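Local coordinates for protein 5-Carboxyvanillate Decarboxylase (PDB 4QRN) that probably decarboxylates 5-carboxyvanillate to vanillate at a manganese-containing active site, as a non-hydrolytic member of the amidohydrolase superfamily, at residues R37-E42 against T102-A107; F44-I49 against L109-P114; L85-D90 against M335-Q340; V261-E266 against T309-A314. One frame throughout, in Å; residues are numbered along the deposited sequence.

Contact 1: residues R37-E42 against T102-A107; sequences RIATEE and TGIDKA. With MN (manganese (II) ion), chain E.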
# COMPACT_ATOMS: atom_id res chain seq x y z
N ARG A 37 -14.01 -8.61 24.79
CA ARG A 37 -13.03 -8.54 23.72
C ARG A 37 -13.43 -9.58 22.67
O ARG A 37 -13.32 -10.79 22.92
CB ARG A 37 -11.62 -8.78 24.22
CG ARG A 37 -11.18 -7.80 25.31
CD ARG A 37 -9.71 -7.94 25.60
NE ARG A 37 -9.25 -7.20 26.78
CZ ARG A 37 -9.37 -7.63 28.03
NH1 ARG A 37 -9.95 -8.80 28.29
NH2 ARG A 37 -8.87 -6.89 29.01
N ILE A 38 -13.90 -9.10 21.52
CA ILE A 38 -14.30 -9.96 20.41
C ILE A 38 -13.26 -9.81 19.30
O ILE A 38 -13.11 -8.72 18.73
CB ILE A 38 -15.71 -9.61 19.90
CG1 ILE A 38 -16.72 -9.73 21.07
CG2 ILE A 38 -16.07 -10.50 18.71
CD1 ILE A 38 -18.17 -9.42 20.70
N ALA A 39 -12.51 -10.88 19.03
CA ALA A 39 -11.44 -10.85 18.05
C ALA A 39 -12.00 -11.31 16.70
O ALA A 39 -12.50 -12.42 16.59
CB ALA A 39 -10.31 -11.75 18.50
N THR A 40 -11.93 -10.44 15.69
CA THR A 40 -12.68 -10.66 14.46
C THR A 40 -11.89 -11.16 13.24
O THR A 40 -12.47 -11.19 12.15
CB THR A 40 -13.42 -9.38 14.06
OG1 THR A 40 -12.48 -8.32 13.85
CG2 THR A 40 -14.44 -8.97 15.12
N GLU A 41 -10.63 -11.61 13.40
CA GLU A 41 -9.90 -12.16 12.26
C GLU A 41 -8.97 -13.29 12.71
O GLU A 41 -7.75 -13.17 12.66
CB GLU A 41 -9.11 -11.11 11.48
CG GLU A 41 -8.66 -11.64 10.09
CD GLU A 41 -7.54 -10.82 9.48
OE1 GLU A 41 -7.78 -9.64 9.19
OE2 GLU A 41 -6.41 -11.34 9.27
N GLU A 42 -9.55 -14.40 13.13
CA GLU A 42 -8.81 -15.46 13.85
C GLU A 42 -8.80 -16.71 12.98
O GLU A 42 -9.80 -17.05 12.36
CB GLU A 42 -9.47 -15.68 15.21
CG GLU A 42 -9.82 -14.34 15.91
CD GLU A 42 -8.64 -13.38 16.01
OE1 GLU A 42 -7.58 -13.82 16.51
OE2 GLU A 42 -8.76 -12.19 15.56
N THR A 102 -5.37 -14.32 27.22
CA THR A 102 -5.29 -12.96 26.70
C THR A 102 -6.61 -12.20 26.80
O THR A 102 -6.80 -11.16 26.19
CB THR A 102 -4.75 -12.95 25.26
OG1 THR A 102 -5.50 -13.87 24.43
CG2 THR A 102 -3.28 -13.27 25.24
N GLY A 103 -7.53 -12.73 27.61
CA GLY A 103 -8.78 -12.04 27.84
C GLY A 103 -9.71 -11.94 26.64
O GLY A 103 -10.55 -11.05 26.60
N ILE A 104 -9.55 -12.85 25.67
CA ILE A 104 -10.38 -12.82 24.48
C ILE A 104 -11.65 -13.62 24.73
O ILE A 104 -11.62 -14.84 24.95
CB ILE A 104 -9.62 -13.34 23.24
CG1 ILE A 104 -8.35 -12.51 22.99
CG2 ILE A 104 -10.55 -13.36 22.03
CD1 ILE A 104 -8.56 -11.00 22.91
N ASP A 105 -12.78 -12.92 24.74
CA ASP A 105 -14.08 -13.54 25.03
C ASP A 105 -14.61 -14.36 23.87
O ASP A 105 -15.16 -15.44 24.09
CB ASP A 105 -15.06 -12.46 25.46
CG ASP A 105 -14.65 -11.82 26.75
OD1 ASP A 105 -14.76 -12.52 27.79
OD2 ASP A 105 -14.19 -10.66 26.75
N LYS A 106 -14.51 -13.83 22.65
CA LYS A 106 -15.02 -14.53 21.48
C LYS A 106 -14.06 -14.34 20.35
O LYS A 106 -13.40 -13.29 20.24
CB LYS A 106 -16.39 -13.99 21.07
CG LYS A 106 -17.44 -14.09 22.18
CD LYS A 106 -18.83 -13.75 21.67
CE LYS A 106 -19.85 -13.84 22.80
NZ LYS A 106 -21.24 -13.66 22.32
N ALA A 107 -13.99 -15.36 19.49
CA ALA A 107 -13.15 -15.34 18.30
C ALA A 107 -14.02 -15.67 17.09
O ALA A 107 -14.78 -16.65 17.12
CB ALA A 107 -12.04 -16.36 18.43
MN MN E . -5.19 -13.11 9.13
O HOH W 1 -6.56 -14.47 10.16

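Contact 2: residues F44-I49 against L109-P114; sequences FATREI and LALTSP. With 1DF (4-hydroxy-3-methoxy-5-nitrobenzoic acid), chain F.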
# COMPACT_ATOMS: atom_id res chain seq x y z
N PHE A 44 -7.76 -20.78 11.65
CA PHE A 44 -7.49 -22.19 11.95
C PHE A 44 -7.15 -22.90 10.65
O PHE A 44 -7.36 -22.37 9.55
CB PHE A 44 -8.69 -22.88 12.64
CG PHE A 44 -9.83 -23.13 11.72
CD1 PHE A 44 -10.76 -22.11 11.49
CD2 PHE A 44 -9.99 -24.34 11.07
CE1 PHE A 44 -11.81 -22.26 10.61
CE2 PHE A 44 -11.08 -24.52 10.17
CZ PHE A 44 -11.98 -23.47 9.95
N ALA A 45 -6.59 -24.11 10.77
CA ALA A 45 -6.25 -24.94 9.62
C ALA A 45 -6.81 -26.33 9.82
O ALA A 45 -7.12 -26.72 10.95
CB ALA A 45 -4.73 -25.05 9.46
N THR A 46 -6.92 -27.08 8.72
CA THR A 46 -7.15 -28.52 8.83
C THR A 46 -5.91 -29.22 8.28
O THR A 46 -5.31 -28.80 7.29
CB THR A 46 -8.43 -29.00 8.13
OG1 THR A 46 -8.24 -28.98 6.71
CG2 THR A 46 -9.65 -28.17 8.55
N ARG A 47 -5.56 -30.32 8.92
CA ARG A 47 -4.38 -31.06 8.52
C ARG A 47 -4.49 -31.54 7.08
O ARG A 47 -3.50 -31.51 6.33
CB ARG A 47 -4.18 -32.25 9.46
CG ARG A 47 -2.88 -33.05 9.28
CD ARG A 47 -1.66 -32.22 9.67
NE ARG A 47 -0.95 -31.82 8.47
CZ ARG A 47 0.21 -31.18 8.45
NH1 ARG A 47 0.81 -30.78 9.57
NH2 ARG A 47 0.77 -30.91 7.27
N GLU A 48 -5.68 -31.98 6.68
CA GLU A 48 -5.80 -32.51 5.32
C GLU A 48 -5.62 -31.43 4.26
O GLU A 48 -5.07 -31.72 3.19
CB GLU A 48 -7.11 -33.27 5.11
CG GLU A 48 -8.34 -32.46 5.29
CD GLU A 48 -9.61 -33.28 5.21
OE1 GLU A 48 -9.54 -34.54 5.15
OE2 GLU A 48 -10.70 -32.66 5.23
N ILE A 49 -6.00 -30.18 4.55
CA ILE A 49 -5.78 -29.12 3.57
C ILE A 49 -4.29 -28.73 3.54
O ILE A 49 -3.74 -28.55 2.47
CB ILE A 49 -6.72 -27.92 3.81
CG1 ILE A 49 -8.15 -28.32 3.41
CG2 ILE A 49 -6.26 -26.69 2.99
CD1 ILE A 49 -9.21 -27.32 3.79
N LEU A 109 -13.79 -17.11 13.58
CA LEU A 109 -12.83 -18.06 13.03
C LEU A 109 -13.05 -18.30 11.55
O LEU A 109 -14.20 -18.44 11.10
CB LEU A 109 -13.00 -19.41 13.72
CG LEU A 109 -12.73 -19.40 15.21
CD1 LEU A 109 -13.29 -20.66 15.86
CD2 LEU A 109 -11.26 -19.29 15.50
N ALA A 110 -11.95 -18.39 10.82
CA ALA A 110 -12.01 -18.73 9.39
C ALA A 110 -10.81 -19.57 8.99
O ALA A 110 -9.69 -19.39 9.48
CB ALA A 110 -12.05 -17.45 8.55
N LEU A 111 -11.03 -20.44 8.03
CA LEU A 111 -9.98 -21.29 7.49
C LEU A 111 -8.87 -20.42 6.92
O LEU A 111 -9.11 -19.49 6.15
CB LEU A 111 -10.55 -22.20 6.41
CG LEU A 111 -9.54 -23.17 5.79
CD1 LEU A 111 -9.12 -24.22 6.78
CD2 LEU A 111 -10.10 -23.80 4.52
N THR A 112 -7.64 -20.74 7.28
CA THR A 112 -6.53 -19.87 6.98
C THR A 112 -6.22 -19.80 5.49
O THR A 112 -6.39 -20.76 4.72
CB THR A 112 -5.31 -20.30 7.81
OG1 THR A 112 -4.30 -19.30 7.75
CG2 THR A 112 -4.71 -21.61 7.35
N SER A 113 -5.76 -18.62 5.08
CA SER A 113 -5.46 -18.36 3.69
C SER A 113 -4.38 -19.31 3.16
O SER A 113 -3.39 -19.55 3.84
CB SER A 113 -4.99 -16.92 3.58
OG SER A 113 -4.65 -16.61 2.25
N PRO A 114 -4.53 -19.81 1.92
CA PRO A 114 -5.51 -19.44 0.89
C PRO A 114 -6.74 -20.33 0.83
O PRO A 114 -7.46 -20.33 -0.18
CB PRO A 114 -4.69 -19.59 -0.39
CG PRO A 114 -3.85 -20.81 -0.11
CD PRO A 114 -3.42 -20.60 1.33
C1 1DF F . 0.20 -14.39 8.26
CO1 1DF F . -0.49 -13.28 8.66
CO2 1DF F . -0.48 -15.45 7.62
CM1 1DF F . -1.92 -13.34 8.49
CM2 1DF F . -1.86 -15.51 7.62
OM 1DF F . -2.58 -16.53 7.06
CZ 1DF F . -2.63 -14.49 8.17
CC 1DF F . 1.68 -14.48 8.39
CV 1DF F . -1.86 -17.46 6.24
O1 1DF F . 2.24 -13.83 9.37
O2 1DF F . 2.31 -15.17 7.59
O3 1DF F . -3.92 -14.60 8.33
N 1DF F . -2.59 -11.99 8.46
O11 1DF F . -3.75 -11.86 8.20
O22 1DF F . -1.84 -10.98 8.56

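Contact 3: residues L85-D90 against M335-Q340; sequences LERLLD and MDYPYQ. With MN (manganese (II) ion), chain E; 1DF (4-hydroxy-3-methoxy-5-nitrobenzoic acid), chain F.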
# COMPACT_ATOMS: atom_id res chain seq x y z
N LEU A 85 1.77 -23.44 13.51
CA LEU A 85 1.11 -24.58 12.91
C LEU A 85 0.35 -25.36 13.98
O LEU A 85 -0.79 -25.79 13.74
CB LEU A 85 2.16 -25.45 12.20
CG LEU A 85 1.64 -26.66 11.44
CD1 LEU A 85 0.69 -26.23 10.34
CD2 LEU A 85 2.83 -27.47 10.90
N GLU A 86 0.96 -25.56 15.14
CA GLU A 86 0.27 -26.24 16.22
C GLU A 86 -1.02 -25.53 16.62
O GLU A 86 -2.08 -26.14 16.79
CB GLU A 86 1.19 -26.33 17.44
CG GLU A 86 2.30 -27.32 17.29
CD GLU A 86 3.18 -27.42 18.54
OE1 GLU A 86 2.77 -26.93 19.63
OE2 GLU A 86 4.29 -28.00 18.43
N ARG A 87 -0.94 -24.22 16.79
CA ARG A 87 -2.12 -23.46 17.21
C ARG A 87 -3.19 -23.46 16.12
O ARG A 87 -4.38 -23.56 16.44
CB ARG A 87 -1.73 -22.04 17.61
CG ARG A 87 -1.04 -22.00 18.97
CD ARG A 87 -0.55 -20.61 19.29
NE ARG A 87 -0.13 -20.55 20.68
CZ ARG A 87 0.94 -19.90 21.12
NH1 ARG A 87 1.72 -19.23 20.28
NH2 ARG A 87 1.21 -19.94 22.42
N LEU A 88 -2.80 -23.32 14.86
CA LEU A 88 -3.80 -23.33 13.78
C LEU A 88 -4.66 -24.57 13.82
O LEU A 88 -5.86 -24.52 13.57
CB LEU A 88 -3.10 -23.30 12.42
CG LEU A 88 -2.57 -21.94 11.96
CD1 LEU A 88 -1.70 -22.15 10.71
CD2 LEU A 88 -3.72 -20.98 11.63
N LEU A 89 -4.02 -25.71 14.12
CA LEU A 89 -4.70 -26.99 13.99
C LEU A 89 -5.65 -27.29 15.15
O LEU A 89 -6.48 -28.20 15.05
CB LEU A 89 -3.67 -28.11 13.81
CG LEU A 89 -2.97 -28.07 12.44
CD1 LEU A 89 -1.70 -28.92 12.47
CD2 LEU A 89 -3.88 -28.48 11.30
N ASP A 90 -5.55 -26.53 16.24
CA ASP A 90 -6.39 -26.79 17.41
C ASP A 90 -7.66 -25.95 17.34
O ASP A 90 -7.60 -24.75 17.12
CB ASP A 90 -5.65 -26.47 18.70
CG ASP A 90 -6.38 -27.00 19.91
OD1 ASP A 90 -6.10 -28.16 20.29
OD2 ASP A 90 -7.23 -26.30 20.50
N MET A 335 -7.32 -9.82 16.52
CA MET A 335 -6.01 -10.25 16.97
C MET A 335 -5.12 -10.84 15.85
O MET A 335 -3.91 -10.66 15.88
CB MET A 335 -6.17 -11.25 18.12
CG MET A 335 -4.86 -11.83 18.60
SD MET A 335 -5.04 -12.96 19.99
CE MET A 335 -5.00 -11.83 21.37
N ASP A 336 -5.71 -11.58 14.91
CA ASP A 336 -4.94 -12.34 13.91
C ASP A 336 -4.23 -13.51 14.61
O ASP A 336 -3.14 -13.93 14.20
CB ASP A 336 -3.95 -11.43 13.11
CG ASP A 336 -4.08 -11.59 11.58
OD1 ASP A 336 -4.56 -12.66 11.09
OD2 ASP A 336 -3.68 -10.62 10.88
N TYR A 337 -4.88 -14.11 15.61
CA TYR A 337 -4.36 -15.34 16.19
C TYR A 337 -4.34 -16.43 15.11
O TYR A 337 -5.31 -16.55 14.37
CB TYR A 337 -5.26 -15.77 17.32
CG TYR A 337 -4.89 -17.07 17.98
CD1 TYR A 337 -5.40 -18.29 17.53
CD2 TYR A 337 -4.06 -17.08 19.10
CE1 TYR A 337 -5.11 -19.48 18.17
CE2 TYR A 337 -3.75 -18.28 19.76
CZ TYR A 337 -4.29 -19.48 19.29
OH TYR A 337 -4.04 -20.68 19.92
N PRO A 338 -3.30 -17.27 15.03
CA PRO A 338 -2.11 -17.32 15.89
C PRO A 338 -0.90 -16.64 15.28
O PRO A 338 0.20 -16.74 15.84
CB PRO A 338 -1.89 -18.83 16.02
CG PRO A 338 -2.22 -19.35 14.65
CD PRO A 338 -3.41 -18.49 14.20
N TYR A 339 -1.08 -16.00 14.12
CA TYR A 339 0.03 -15.33 13.46
C TYR A 339 0.59 -14.16 14.25
O TYR A 339 1.77 -13.82 14.12
CB TYR A 339 -0.40 -14.87 12.06
CG TYR A 339 -0.81 -16.05 11.20
CD1 TYR A 339 0.15 -16.89 10.64
CD2 TYR A 339 -2.15 -16.34 10.94
CE1 TYR A 339 -0.19 -17.99 9.89
CE2 TYR A 339 -2.52 -17.46 10.19
CZ TYR A 339 -1.53 -18.26 9.65
OH TYR A 339 -1.84 -19.34 8.89
N GLN A 340 -0.26 -13.53 15.06
CA GLN A 340 0.14 -12.39 15.86
C GLN A 340 -0.55 -12.46 17.22
O GLN A 340 -1.46 -11.68 17.53
CB GLN A 340 -0.16 -11.10 15.10
CG GLN A 340 0.55 -9.89 15.70
CD GLN A 340 0.75 -8.78 14.68
OE1 GLN A 340 0.68 -9.00 13.46
NE2 GLN A 340 0.97 -7.57 15.18
MN MN E . -5.19 -13.11 9.13
C1 1DF F . 0.20 -14.39 8.26
CO1 1DF F . -0.49 -13.28 8.66
CO2 1DF F . -0.48 -15.45 7.62
CM1 1DF F . -1.92 -13.34 8.49
CM2 1DF F . -1.86 -15.51 7.62
OM 1DF F . -2.58 -16.53 7.06
CZ 1DF F . -2.63 -14.49 8.17
CC 1DF F . 1.68 -14.48 8.39
CV 1DF F . -1.86 -17.46 6.24
O1 1DF F . 2.24 -13.83 9.37
O2 1DF F . 2.31 -15.17 7.59
O3 1DF F . -3.92 -14.60 8.33
N 1DF F . -2.59 -11.99 8.46
O11 1DF F . -3.75 -11.86 8.20
O22 1DF F . -1.84 -10.98 8.56
O HOH W 2 -4.95 -23.19 19.21
O HOH W 3 1.56 -18.60 17.56
O HOH W 1 -6.56 -14.47 10.16

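Contact 4: residues V261-E266 against T309-A314; sequences VGHMGE and TNSGVA. With 1DF (4-hydroxy-3-methoxy-5-nitrobenzoic acid), chain F.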
# COMPACT_ATOMS: atom_id res chain seq x y z
N VAL A 261 -12.37 -5.80 5.67
CA VAL A 261 -10.96 -6.10 5.49
C VAL A 261 -10.23 -5.80 6.79
O VAL A 261 -10.68 -5.00 7.62
CB VAL A 261 -10.31 -5.31 4.33
CG1 VAL A 261 -10.84 -5.79 2.98
CG2 VAL A 261 -10.52 -3.82 4.51
N GLY A 262 -9.12 -6.49 6.96
CA GLY A 262 -8.27 -6.34 8.13
C GLY A 262 -7.15 -5.35 7.92
O GLY A 262 -7.15 -4.51 7.01
N HIS A 263 -6.19 -5.40 8.85
CA HIS A 263 -4.92 -4.70 8.70
C HIS A 263 -5.15 -3.22 8.44
O HIS A 263 -4.47 -2.59 7.63
CB HIS A 263 -4.03 -5.40 7.65
CG HIS A 263 -4.10 -6.89 7.80
ND1 HIS A 263 -4.86 -7.67 6.96
CD2 HIS A 263 -3.66 -7.71 8.79
CE1 HIS A 263 -4.84 -8.92 7.40
NE2 HIS A 263 -4.12 -8.97 8.51
N MET A 264 -6.09 -2.66 9.21
CA MET A 264 -6.36 -1.23 9.17
C MET A 264 -6.81 -0.75 7.79
O MET A 264 -6.66 0.43 7.44
CB MET A 264 -5.16 -0.41 9.69
CG MET A 264 -5.51 0.66 10.72
SD MET A 264 -5.99 -0.06 12.32
CE MET A 264 -7.76 0.00 12.24
N GLY A 265 -7.47 -1.64 7.04
CA GLY A 265 -8.04 -1.24 5.76
C GLY A 265 -7.09 -1.40 4.59
O GLY A 265 -7.36 -0.88 3.51
N GLU A 266 -5.99 -2.14 4.79
CA GLU A 266 -5.04 -2.45 3.71
C GLU A 266 -4.58 -1.15 3.03
O GLU A 266 -4.49 -1.06 1.81
CB GLU A 266 -5.63 -3.46 2.71
CG GLU A 266 -6.29 -4.70 3.37
CD GLU A 266 -5.35 -5.67 4.08
OE1 GLU A 266 -4.14 -5.40 4.15
OE2 GLU A 266 -5.86 -6.72 4.59
N THR A 309 -10.99 -3.98 10.31
CA THR A 309 -10.45 -4.43 11.59
C THR A 309 -8.99 -3.99 11.71
O THR A 309 -8.34 -3.69 10.72
CB THR A 309 -10.55 -5.96 11.80
OG1 THR A 309 -9.43 -6.60 11.16
CG2 THR A 309 -11.88 -6.52 11.29
N ASN A 310 -8.47 -4.02 12.94
CA ASN A 310 -7.07 -3.68 13.18
C ASN A 310 -6.15 -4.90 13.25
O ASN A 310 -5.10 -4.81 13.90
CB ASN A 310 -6.89 -2.85 14.45
CG ASN A 310 -6.89 -3.71 15.68
OD1 ASN A 310 -7.77 -4.54 15.85
ND2 ASN A 310 -5.92 -3.50 16.57
N SER A 311 -6.50 -6.01 12.61
CA SER A 311 -5.61 -7.17 12.68
C SER A 311 -4.18 -6.78 12.32
O SER A 311 -3.95 -6.09 11.34
CB SER A 311 -6.10 -8.30 11.78
OG SER A 311 -6.35 -7.79 10.48
N GLY A 312 -3.22 -7.19 13.15
CA GLY A 312 -1.83 -6.90 12.92
C GLY A 312 -1.39 -5.47 13.17
O GLY A 312 -0.20 -5.16 12.97
N VAL A 313 -2.31 -4.61 13.60
CA VAL A 313 -2.03 -3.18 13.72
C VAL A 313 -2.53 -2.73 15.09
O VAL A 313 -3.57 -2.06 15.24
CB VAL A 313 -2.65 -2.37 12.57
CG1 VAL A 313 -2.26 -0.89 12.70
CG2 VAL A 313 -2.14 -2.90 11.23
N ALA A 314 -1.78 -3.12 16.13
CA ALA A 314 -2.12 -2.78 17.52
C ALA A 314 -1.43 -1.44 17.80
O ALA A 314 -0.48 -1.35 18.58
CB ALA A 314 -1.69 -3.89 18.47
C1 1DF F . 0.20 -14.39 8.26
CO1 1DF F . -0.49 -13.28 8.66
CO2 1DF F . -0.48 -15.45 7.62
CM1 1DF F . -1.92 -13.34 8.49
CM2 1DF F . -1.86 -15.51 7.62
OM 1DF F . -2.58 -16.53 7.06
CZ 1DF F . -2.63 -14.49 8.17
CC 1DF F . 1.68 -14.48 8.39
CV 1DF F . -1.86 -17.46 6.24
O1 1DF F . 2.24 -13.83 9.37
O2 1DF F . 2.31 -15.17 7.59
O3 1DF F . -3.92 -14.60 8.33
N 1DF F . -2.59 -11.99 8.46
O11 1DF F . -3.75 -11.86 8.20
O22 1DF F . -1.84 -10.98 8.56

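Contact 1: residues R37-E42 against T102-A107
Arg37 and Asp105 join residues 37-42 to the approach to the neighbouring parallel strand. The carboxylate of Asp105 takes the Arg37 amide on the anti lone pair of OD2 (N to OD2 2.8 Å), while the Arg37 carbonyl accepts from both Asp105 N and Lys106 N. Further along, Ala39 N donates to Lys106 O at 2.8 Å. The packing is tight around the arginine: its chain, extended from CG to NE, runs past Gly103 and curls the guanidinium back. Arg37 NH1 thereby meets Gly103 O at 2.9 Å, edge-on. Gly103, with positive phi, closes the preceding helix as the C-prime residue of a Schellman motif. Ala39 CB touches Ile104 CG2 at 3.9 Å, and Ala107 CB rests on Glu42 CG. Lys106 is looser: its CB lies near Ile38 CG2 at 4.2 Å, but in the conformer described the rest of its chain leads away, and the residue is partly exposed. Beyond the paired residues, Glu41 OE2 binds manganese. NH2 of Arg37 forms a salt bridge with Asp350 of helix 343-350, Ile38 packs on helix 356-370, and strand 106-111 lies between strands 38-44 and 147-149.

Contact 2: residues F44-I49 against L109-P114
Phe44 and Leu111 pair as parallel strand neighbours, with Phe44 N donating to Ala110 O at 3.2 Å and Thr112 N to Phe44 O at 2.8 Å. The side chains of this pair lie on the same face of the sheet and cross at about a right angle. Phe44 CG stands between the backbone N and the carbonyl carbon (chi1 72°), which folds the ring back over the partner strand: Leu111 CA sits above one ring face, 4.0 Å from the centroid, in a CH-pi contact displaced toward the rim. The Phe44 ring atom CE2 also touches Leu111 CD1 at 3.9 Å. The other methyl of Leu111, CD2, meets Ile49 CD1 tip to tip at 3.7 Å, joining the strand to the first turn of helix 47-59, whose N-cap, Thr46, accepts a weak bond from Ile49 N through OG1. On the neighbouring residue, Thr112 CG2 touches Ala45 CB at 4.0 Å. Helix 122-142 packs against Phe44 and Leu109 through Leu136. Thr112 OG1, anti to the backbone N (chi1 -168°), is hydrogen-bonded to Tyr339 OH and lies 3.3 Å from the methoxy oxygen OM of the bound nitrobenzoate. The chemistry therefore divides: an apolar joint of phenylalanine, leucine and isoleucine packs the strand end against the start of helix 47-59, and the polar hydroxyl that follows faces the ligand pocket.

Contact 3: residues L85-D90 against M335-Q340
Arg87 lays its aliphatic chain across the end of Tyr337 at about a right angle, beside Pro338. Arg87 CB touches both Tyr337 OH and Pro338 CB, the latter at 3.6 Å. From CG to NE the chain is extended (chi2 174°, chi3 169°), which carries it along the tyrosine hydroxyl: Arg87 CG comes within 3.4 Å of Tyr337 OH, and CD stays close to the same oxygen. NE turns to Asp98, with which it makes a salt bridge, and that carboxylate is also hydrogen-bonded to Tyr337 OH. At the tip, Arg87 NH1 donates in the guanidinium plane to a water, 2.8 Å away, that in turn donates to Pro338 O. A second water gives its protons to Arg87 O and Tyr337 OH, so solvent bridges the two segments at both ends of the arginine. The loop meeting this helix follows strand 331-332 and, as in the amidohydrolase fold, brings an aspartate to the metal: Asp336 OD1 binds manganese at 2.1 Å. A cis peptide before Pro338 goes with the placing of Pro338 CB over the centre of the Tyr337 ring. Leu88 packs beside it, its CD2 on Pro338 CD at 3.6 Å and its CD1 3.4 Å from Tyr339 OH. One face of the Tyr339 ring lies over the nitrobenzoate, whose CM2 is 3.2 Å above the ring plane, while Tyr339 OH lies 3.2 Å from the methoxy carbon CV.

Contact 4: residues V261-E266 against T309-A314
His263 swings CG beside its backbone N (chi1 -42°) and Ser311 sets OG between N and the carbonyl carbon (chi1 51°), which puts the serine oxygen over one face of the imidazole, 3.1 Å above its plane. The same OG accepts from His263 N at 2.9 Å and is hydrogen-bonded to the metal ligand Glu41, so it links the histidine backbone to the metal site. The ring's rotation is fixed by His263 ND1, which donates in the ring plane to Glu266 OE2 at 2.7 Å, on the syn side of the carboxylate; NE2 is hydrogen-bonded to Asp336 and makes a weak bond to nitro oxygen O11 of the ligand. These residues follow adjacent strands 259-261 and 306-309 of the parallel amidohydrolase barrel, whose C-terminal ends form the site, and Thr309 N donates to Val261 O at 2.9 Å. Residues 263-266 have positive phi and form a short, weakly bonded turn of left-handed helical conformation, and Met264 N donates to Thr309 O. In the other segment, Asn310 to Val313 make a type II beta turn. Met264 SD rests on Asn310 CB at 3.6 Å, while Met264 O is hydrogen-bonded to Tyr270 OH of the second subunit.

Contacts 1 and 2 follow one another along the paired strands 38-44 and 106-111, their centres about 18 Å apart, joined by a probable hydrogen bond from Ala110 N to Glu42 O. Contact 3 lies about 10 Å from contact 2 and 12 Å from contact 1, centre to centre; its segments alternate along the chain with those of both. Contact 4, with both segments between residues 90 and 335, joins the ends of adjacent barrel strands 259-261 and 306-309, its centre about 14, 20 and 17 Å from those of contacts 1, 2 and 3. Glu41 and Asp336 bind the manganese, Ser311 and His263 hydrogen-bond to them, and all four contacts touch the inhibitor. Distant parts of the sequence thus converge on one active site.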